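Local coordinates for DNA-damage inducible protein DDI1-like protein (Leishmania major, PDB 5YQ8) that acts as an aspartic protease of the DDI1 family, represented here by its retroviral protease-like domain, at residues A35-M48 with Q58-N70. Numbering follows the deposited sequence.
Sequences AERCGLMRLVDVRM and QEICGRIHMTPVN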
ATOM      1  N   ALA A  35      -4.734 -10.895  18.201  1.00 14.62           N
ATOM      2  CA  ALA A  35      -3.680 -11.594  18.921  1.00 14.12           C
ATOM      3  C   ALA A  35      -4.273 -12.301  20.132  1.00 14.98           C
ATOM      4  O   ALA A  35      -3.875 -13.404  20.452  1.00 14.16           O
ATOM      5  CB  ALA A  35      -2.582 -10.630  19.307  1.00 13.46           C
ATOM      6  N   GLU A  36      -5.209 -11.662  20.819  1.00 17.05           N
ATOM      7  CA  GLU A  36      -5.985 -12.368  21.841  1.00 19.65           C
ATOM      8  C   GLU A  36      -6.739 -13.559  21.227  1.00 19.95           C
ATOM      9  O   GLU A  36      -6.794 -14.684  21.768  1.00 20.64           O
ATOM     10  CB  GLU A  36      -6.967 -11.414  22.549  1.00 21.50           C
ATOM     11  CG  GLU A  36      -6.345 -10.571  23.686  1.00 23.46           C
ATOM     12  CD  GLU A  36      -7.283  -9.502  24.282  1.00 25.24           C
ATOM     13  OE1 GLU A  36      -7.979  -8.797  23.518  1.00 29.93           O
ATOM     14  OE2 GLU A  36      -7.338  -9.373  25.520  1.00 26.40           O
ATOM     15  N   ARG A  37      -7.307 -13.350  20.063  1.00 20.64           N
ATOM     16  CA  ARG A  37      -8.054 -14.436  19.402  1.00 20.95           C
ATOM     17  C   ARG A  37      -7.150 -15.566  18.906  1.00 21.10           C
ATOM     18  O   ARG A  37      -7.606 -16.678  18.749  1.00 21.92           O
ATOM     19  CB  ARG A  37      -8.916 -13.840  18.295  1.00 21.43           C
ATOM     20  CG  ARG A  37      -9.787 -14.799  17.497  1.00 21.43           C
ATOM     21  CD  ARG A  37     -10.789 -13.965  16.687  1.00 19.78           C
ATOM     22  NE  ARG A  37     -10.155 -12.998  15.790  1.00 19.53           N
ATOM     23  CZ  ARG A  37      -9.652 -13.276  14.582  1.00 20.07           C
ATOM     24  NH1 ARG A  37      -9.741 -14.484  14.022  1.00 21.99           N
ATOM     25  NH2 ARG A  37      -9.092 -12.322  13.913  1.00 19.50           N
ATOM     26  N   CYS A  38      -5.886 -15.257  18.677  1.00 18.81           N
ATOM     27  CA  CYS A  38      -4.884 -16.188  18.224  1.00 18.35           C
ATOM     28  C   CYS A  38      -3.984 -16.665  19.379  1.00 17.36           C
ATOM     29  O   CYS A  38      -3.048 -17.430  19.168  1.00 15.58           O
ATOM     30  CB  CYS A  38      -4.022 -15.502  17.113  1.00 17.79           C
ATOM     31  SG  CYS A  38      -4.948 -15.213  15.564  1.00 17.19           S
ATOM     32  N   GLY A  39      -4.246 -16.207  20.596  1.00 18.00           N
ATOM     33  CA  GLY A  39      -3.486 -16.650  21.752  1.00 17.88           C
ATOM     34  C   GLY A  39      -2.041 -16.122  21.786  1.00 18.75           C
ATOM     35  O   GLY A  39      -1.166 -16.831  22.206  1.00 17.59           O
ATOM     36  N   LEU A  40      -1.821 -14.878  21.370  1.00 18.25           N
ATOM     37  CA  LEU A  40      -0.505 -14.283  21.180  1.00 17.39           C
ATOM     38  C   LEU A  40      -0.131 -13.222  22.202  1.00 17.18           C
ATOM     39  O   LEU A  40       0.920 -12.589  22.081  1.00 17.26           O
ATOM     40  CB  LEU A  40      -0.454 -13.621  19.790  1.00 17.62           C
ATOM     41  CG  LEU A  40      -0.755 -14.475  18.580  1.00 17.87           C
ATOM     42  CD1 LEU A  40      -0.656 -13.633  17.339  1.00 17.36           C
ATOM     43  CD2 LEU A  40       0.242 -15.634  18.536  1.00 18.82           C
ATOM     44  N   MET A  41      -0.940 -13.025  23.231  1.00 17.45           N
ATOM     45  CA  MET A  41      -0.624 -12.015  24.254  1.00 16.26           C
ATOM     46  C   MET A  41       0.580 -12.371  25.066  1.00 16.03           C
ATOM     47  O   MET A  41       1.368 -11.482  25.434  1.00 13.04           O
ATOM     48  CB  MET A  41      -1.797 -11.824  25.184  1.00 18.07           C
ATOM     49  CG  MET A  41      -3.002 -11.237  24.474  1.00 18.26           C
ATOM     50  SD  MET A  41      -2.705  -9.534  24.143  1.00 18.55           S
ATOM     51  CE  MET A  41      -2.243  -9.482  22.440  1.00 18.34           C
ATOM     52  N   ARG A  42       0.749 -13.666  25.348  1.00 16.50           N
ATOM     53  CA  ARG A  42       1.906 -14.120  26.096  1.00 17.43           C
ATOM     54  C   ARG A  42       3.235 -13.803  25.345  1.00 17.84           C
ATOM     55  O   ARG A  42       4.290 -13.687  25.953  1.00 19.00           O
ATOM     56  CB  ARG A  42       1.774 -15.609  26.357  1.00 17.94           C
ATOM     57  CG  ARG A  42       2.726 -16.097  27.409  1.00 19.42           C
ATOM     58  CD  ARG A  42       3.948 -16.793  26.879  1.00 20.30           C
ATOM     59  NE  ARG A  42       3.696 -17.871  25.930  1.00 19.79           N
ATOM     60  CZ  ARG A  42       4.676 -18.440  25.234  1.00 20.94           C
ATOM     61  NH1 ARG A  42       5.941 -18.004  25.387  1.00 20.01           N
ATOM     62  NH2 ARG A  42       4.405 -19.438  24.365  1.00 22.48           N
ATOM     63  N   LEU A  43       3.157 -13.741  24.024  1.00 18.17           N
ATOM     64  CA  LEU A  43       4.292 -13.405  23.162  1.00 18.35           C
ATOM     65  C   LEU A  43       4.527 -11.904  23.008  1.00 17.68           C
ATOM     66  O   LEU A  43       5.559 -11.514  22.461  1.00 17.06           O
ATOM     67  CB  LEU A  43       4.074 -14.039  21.775  1.00 18.46           C
ATOM     68  CG  LEU A  43       4.171 -15.563  21.670  1.00 19.19           C
ATOM     69  CD1 LEU A  43       4.043 -16.005  20.219  1.00 19.55           C
ATOM     70  CD2 LEU A  43       5.519 -16.011  22.228  1.00 19.41           C
ATOM     71  N   VAL A  44       3.578 -11.076  23.450  1.00 17.11           N
ATOM     72  CA  VAL A  44       3.691  -9.655  23.271  1.00 18.02           C
ATOM     73  C   VAL A  44       4.725  -9.102  24.236  1.00 19.33           C
ATOM     74  O   VAL A  44       4.500  -9.112  25.452  1.00 19.22           O
ATOM     75  CB  VAL A  44       2.338  -8.939  23.416  1.00 17.76           C
ATOM     76  CG1 VAL A  44       2.521  -7.407  23.350  1.00 17.04           C
ATOM     77  CG2 VAL A  44       1.403  -9.442  22.318  1.00 17.45           C
ATOM     78  N   ASP A  45       5.849  -8.616  23.693  1.00 19.52           N
ATOM     79  CA  ASP A  45       6.865  -7.987  24.506  1.00 20.03           C
ATOM     80  C   ASP A  45       6.389  -6.591  24.801  1.00 21.57           C
ATOM     81  O   ASP A  45       6.152  -5.830  23.891  1.00 21.57           O
ATOM     82  CB  ASP A  45       8.221  -7.988  23.787  1.00 20.53           C
ATOM     83  CG  ASP A  45       9.302  -7.188  24.537  1.00 21.21           C
ATOM     84  OD1 ASP A  45       9.017  -6.665  25.649  1.00 23.68           O
ATOM     85  OD2 ASP A  45      10.422  -7.035  23.980  1.00 18.85           O
ATOM     86  N   VAL A  46       6.312  -6.218  26.068  1.00 22.75           N
ATOM     87  CA  VAL A  46       5.649  -4.954  26.451  1.00 24.96           C
ATOM     88  C   VAL A  46       6.694  -3.908  26.814  1.00 27.59           C
ATOM     89  O   VAL A  46       6.400  -2.993  27.539  1.00 26.41           O
ATOM     90  CB  VAL A  46       4.698  -5.124  27.667  1.00 24.95           C
ATOM     91  CG1 VAL A  46       3.428  -5.848  27.296  1.00 25.64           C
ATOM     92  CG2 VAL A  46       5.399  -5.899  28.771  1.00 26.10           C
ATOM     93  N   ARG A  47       7.917  -4.027  26.290  1.00 31.34           N
ATOM     94  CA  ARG A  47       8.982  -3.089  26.637  1.00 32.11           C
ATOM     95  C   ARG A  47       8.910  -1.825  25.834  1.00 33.11           C
ATOM     96  O   ARG A  47       9.463  -0.822  26.210  1.00 34.35           O
ATOM     97  CB  ARG A  47      10.351  -3.730  26.469  1.00 31.70           C
ATOM     98  CG  ARG A  47      10.623  -4.811  27.502  1.00 31.01           C
ATOM     99  CD  ARG A  47      12.043  -5.300  27.362  1.00 30.95           C
ATOM    100  NE  ARG A  47      12.285  -5.912  26.075  1.00 31.44           N
ATOM    101  CZ  ARG A  47      13.463  -6.363  25.639  1.00 32.37           C
ATOM    102  NH1 ARG A  47      14.581  -6.237  26.376  1.00 31.08           N
ATOM    103  NH2 ARG A  47      13.535  -6.910  24.415  1.00 30.12           N
ATOM    104  N   MET A  48       8.227  -1.876  24.715  1.00 36.67           N
ATOM    105  CA  MET A  48       8.147  -0.754  23.792  1.00 35.37           C
ATOM    106  C   MET A  48       6.715  -0.165  23.770  1.00 36.86           C
ATOM    107  O   MET A  48       6.315   0.362  22.738  1.00 39.10           O
ATOM    108  CB  MET A  48       8.562  -1.268  22.396  1.00 34.85           C
ATOM    109  CG  MET A  48       7.892  -2.598  21.951  1.00 34.74           C
ATOM    110  SD  MET A  48       8.643  -4.093  22.686  1.00 37.68           S
ATOM    111  CE  MET A  48      10.359  -4.012  22.154  1.00 34.50           C
ATOM    112  N   GLN A  58       0.184   6.873  17.076  1.00 54.18           N
ATOM    113  CA  GLN A  58       0.422   5.427  17.123  1.00 47.83           C
ATOM    114  C   GLN A  58       0.801   5.081  18.562  1.00 46.92           C
ATOM    115  O   GLN A  58       1.794   5.615  19.088  1.00 50.90           O
ATOM    116  CB  GLN A  58       1.573   5.080  16.180  1.00 43.93           C
ATOM    117  CG  GLN A  58       2.001   3.617  16.266  1.00 45.35           C
ATOM    118  CD  GLN A  58       3.115   3.224  15.312  1.00 45.21           C
ATOM    119  OE1 GLN A  58       3.357   3.888  14.288  1.00 43.19           O
ATOM    120  NE2 GLN A  58       3.804   2.103  15.646  1.00 40.92           N
ATOM    121  N   GLU A  59       0.015   4.225  19.209  1.00 46.85           N
ATOM    122  CA  GLU A  59       0.292   3.819  20.624  1.00 46.05           C
ATOM    123  C   GLU A  59       0.089   2.288  20.736  1.00 43.19           C
ATOM    124  O   GLU A  59      -1.025   1.750  20.696  1.00 45.14           O
ATOM    125  CB  GLU A  59      -0.546   4.620  21.643  1.00 42.07           C
ATOM    126  CG  GLU A  59      -0.410   6.146  21.480  1.00 40.55           C
ATOM    127  CD  GLU A  59      -1.382   6.898  22.352  1.00 36.86           C
ATOM    128  OE1 GLU A  59      -1.312   8.155  22.382  1.00 35.95           O
ATOM    129  OE2 GLU A  59      -2.196   6.196  23.005  1.00 27.85           O
ATOM    130  N   ILE A  60       1.197   1.587  20.820  1.00 39.34           N
ATOM    131  CA  ILE A  60       1.151   0.168  20.647  1.00 37.71           C
ATOM    132  C   ILE A  60       1.005  -0.505  22.022  1.00 35.99           C
ATOM    133  O   ILE A  60       1.414   0.046  23.055  1.00 37.17           O
ATOM    134  CB  ILE A  60       2.407  -0.325  19.896  1.00 38.72           C
ATOM    135  CG1 ILE A  60       3.619  -0.311  20.820  1.00 38.59           C
ATOM    136  CG2 ILE A  60       2.685   0.544  18.653  1.00 42.08           C
ATOM    137  CD1 ILE A  60       4.886  -0.730  20.146  1.00 38.57           C
ATOM    138  N   CYS A  61       0.429  -1.700  22.019  1.00 31.53           N
ATOM    139  CA  CYS A  61       0.449  -2.601  23.152  1.00 27.23           C
ATOM    140  C   CYS A  61       1.739  -3.373  23.227  1.00 25.80           C
ATOM    141  O   CYS A  61       1.959  -4.000  24.210  1.00 23.78           O
ATOM    142  CB  CYS A  61      -0.654  -3.655  23.057  1.00 26.17           C
ATOM    143  SG  CYS A  61      -2.311  -3.058  23.201  1.00 27.65           S
ATOM    144  N   GLY A  62       2.560  -3.410  22.177  1.00 24.97           N
ATOM    145  CA  GLY A  62       3.831  -4.118  22.197  1.00 22.38           C
ATOM    146  C   GLY A  62       4.194  -4.535  20.784  1.00 20.87           C
ATOM    147  O   GLY A  62       3.592  -4.042  19.818  1.00 20.72           O
ATOM    148  N   ARG A  63       5.206  -5.404  20.688  1.00 17.25           N
ATOM    149  CA  ARG A  63       5.655  -5.940  19.431  1.00 16.45           C
ATOM    150  C   ARG A  63       5.828  -7.434  19.514  1.00 14.76           C
ATOM    151  O   ARG A  63       6.436  -7.884  20.461  1.00 14.58           O
ATOM    152  CB  ARG A  63       6.969  -5.299  19.046  1.00 16.85           C
ATOM    153  CG  ARG A  63       7.436  -5.591  17.611  1.00 17.14           C
ATOM    154  CD  ARG A  63       8.765  -4.928  17.300  1.00 18.10           C
ATOM    155  NE  ARG A  63       9.106  -5.057  15.882  1.00 18.21           N
ATOM    156  CZ  ARG A  63       9.893  -5.991  15.327  1.00 19.16           C
ATOM    157  NH1 ARG A  63      10.523  -6.926  16.047  1.00 18.37           N
ATOM    158  NH2 ARG A  63      10.081  -5.985  13.996  1.00 21.49           N
ATOM    159  N   ILE A  64       5.350  -8.191  18.519  1.00 13.21           N
ATOM    160  CA  ILE A  64       5.479  -9.656  18.509  1.00 12.51           C
ATOM    161  C   ILE A  64       6.655  -9.894  17.586  1.00 13.05           C
ATOM    162  O   ILE A  64       6.620  -9.595  16.384  1.00 13.24           O
ATOM    163  CB  ILE A  64       4.195 -10.305  18.031  1.00 12.60           C
ATOM    164  CG1 ILE A  64       3.201 -10.410  19.170  1.00 12.32           C
ATOM    165  CG2 ILE A  64       4.404 -11.711  17.538  1.00 13.08           C
ATOM    166  CD1 ILE A  64       1.839 -10.975  18.842  1.00 12.23           C
ATOM    167  N   HIS A  65       7.748 -10.397  18.131  1.00 13.25           N
ATOM    168  CA  HIS A  65       9.022 -10.418  17.350  1.00 13.43           C
ATOM    169  C   HIS A  65       9.075 -11.561  16.360  1.00 12.61           C
ATOM    170  O   HIS A  65       9.768 -11.503  15.369  1.00 12.57           O
ATOM    171  CB  HIS A  65      10.243 -10.451  18.281  1.00 14.26           C
ATOM    172  CG  HIS A  65      10.271  -9.319  19.241  1.00 14.02           C
ATOM    173  ND1 HIS A  65      10.239  -8.009  18.840  1.00 15.98           N
ATOM    174  CD2 HIS A  65      10.304  -9.302  20.590  1.00 14.68           C
ATOM    175  CE1 HIS A  65      10.306  -7.227  19.909  1.00 16.50           C
ATOM    176  NE2 HIS A  65      10.325  -7.990  20.984  1.00 14.84           N
ATOM    177  N   MET A  66       8.327 -12.607  16.658  1.00 12.11           N
ATOM    178  CA  MET A  66       8.225 -13.787  15.801  1.00 11.97           C
ATOM    179  C   MET A  66       7.024 -14.588  16.216  1.00 12.01           C
ATOM    180  O   MET A  66       6.907 -14.951  17.366  1.00 12.28           O
ATOM    181  CB  MET A  66       9.459 -14.683  15.843  1.00 12.00           C
ATOM    182  CG  MET A  66       9.401 -15.819  14.826  1.00 11.71           C
ATOM    183  SD  MET A  66       8.609 -17.227  15.533  1.00 10.90           S
ATOM    184  CE  MET A  66       8.780 -18.428  14.281  1.00 11.93           C
ATOM    185  N   THR A  67       6.093 -14.749  15.278  1.00 12.32           N
ATOM    186  CA  THR A  67       5.014 -15.684  15.380  1.00 12.39           C
ATOM    187  C   THR A  67       4.875 -16.374  14.035  1.00 12.30           C
ATOM    188  O   THR A  67       4.909 -15.729  12.986  1.00 11.98           O
ATOM    189  CB  THR A  67       3.680 -15.004  15.768  1.00 12.92           C
ATOM    190  OG1 THR A  67       2.610 -15.984  15.850  1.00 13.15           O
ATOM    191  CG2 THR A  67       3.283 -13.940  14.800  1.00 12.53           C
ATOM    192  N   PRO A  68       4.663 -17.663  14.059  1.00 12.25           N
ATOM    193  CA  PRO A  68       4.359 -18.327  12.778  1.00 12.54           C
ATOM    194  C   PRO A  68       2.966 -18.009  12.191  1.00 11.73           C
ATOM    195  O   PRO A  68       1.969 -18.010  12.876  1.00 11.99           O
ATOM    196  CB  PRO A  68       4.507 -19.822  13.105  1.00 12.34           C
ATOM    197  CG  PRO A  68       5.129 -19.845  14.474  1.00 12.28           C
ATOM    198  CD  PRO A  68       4.688 -18.619  15.167  1.00 12.25           C
ATOM    199  N   VAL A  69       2.962 -17.671  10.921  1.00 11.77           N
ATOM    200  CA  VAL A  69       1.764 -17.393  10.141  1.00 11.36           C
ATOM    201  C   VAL A  69       1.766 -18.235   8.878  1.00 11.51           C
ATOM    202  O   VAL A  69       2.714 -18.202   8.088  1.00 10.59           O
ATOM    203  CB  VAL A  69       1.773 -15.924   9.768  1.00 11.32           C
ATOM    204  CG1 VAL A  69       0.495 -15.544   9.086  1.00 12.21           C
ATOM    205  CG2 VAL A  69       1.921 -15.052  10.987  1.00 11.23           C
ATOM    206  N   ASN A  70       0.684 -18.982   8.676  1.00 12.28           N
ATOM    207  CA  ASN A  70       0.577 -19.920   7.585  1.00 13.03           C
ATOM    208  C   ASN A  70      -0.003 -19.200   6.397  1.00 14.75           C
ATOM    209  O   ASN A  70      -1.239 -19.078   6.212  1.00 15.77           O
ATOM    210  CB  ASN A  70      -0.253 -21.147   7.974  1.00 12.96           C
ATOM    211  CG  ASN A  70      -0.466 -22.092   6.810  1.00 12.83           C
ATOM    212  OD1 ASN A  70      -1.285 -21.799   5.911  1.00 12.65           O
ATOM    213  ND2 ASN A  70       0.351 -23.167   6.736  1.00 12.68           N
TER
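D45 meets H65 across the contact. D45 CB sits 3.5 Å from H65 NE2. CG lies anti to the backbone N (chi1 173°), which carries the carboxylate toward the strand's histidine. OD1 turns back on its own segment and accepts from R47 N, closing an Asx turn. D45 OD2 takes three donors: on its anti lone pair H65 NE2, at 3.1 Å, almost straight (178°) and in the ring plane; on the syn side R47 NE and NH2, a side-on salt bridge. The far edge of the imidazole is fixed too, because H65 ND1 accepts from R63 NH1 at 3.0 Å. With both ring nitrogens bonded in plane, the ring's rotation is set; M48 CE meets its edge 3.9 Å from H65 CE1.

Next to the carboxylate cluster, D45 and R63 form a single antiparallel hydrogen-bonded pair: D45 N to R63 O and R63 N to D45 O, both weak, each 3.4 Å. V44 splits its two methyls along the strand: CG1 on C61 O and G62 CA, where D45 O also comes close, and V44 CG2 on I64 CG1 at 3.8 Å. I64 CD1 then reaches L40 CB at 3.6 Å, the two side chains crossing at about a right angle.

The segments flank a loop that probably corresponds to the retropepsin flap; the contact itself lies away from D22. L40 follows the Schellman motif at G39 that ends helix 32-37. The chain leaving that helix thus lies along strand 62-71, one of the two outermost in this chain's mixed sheet, whose other neighbour is strand 74-83.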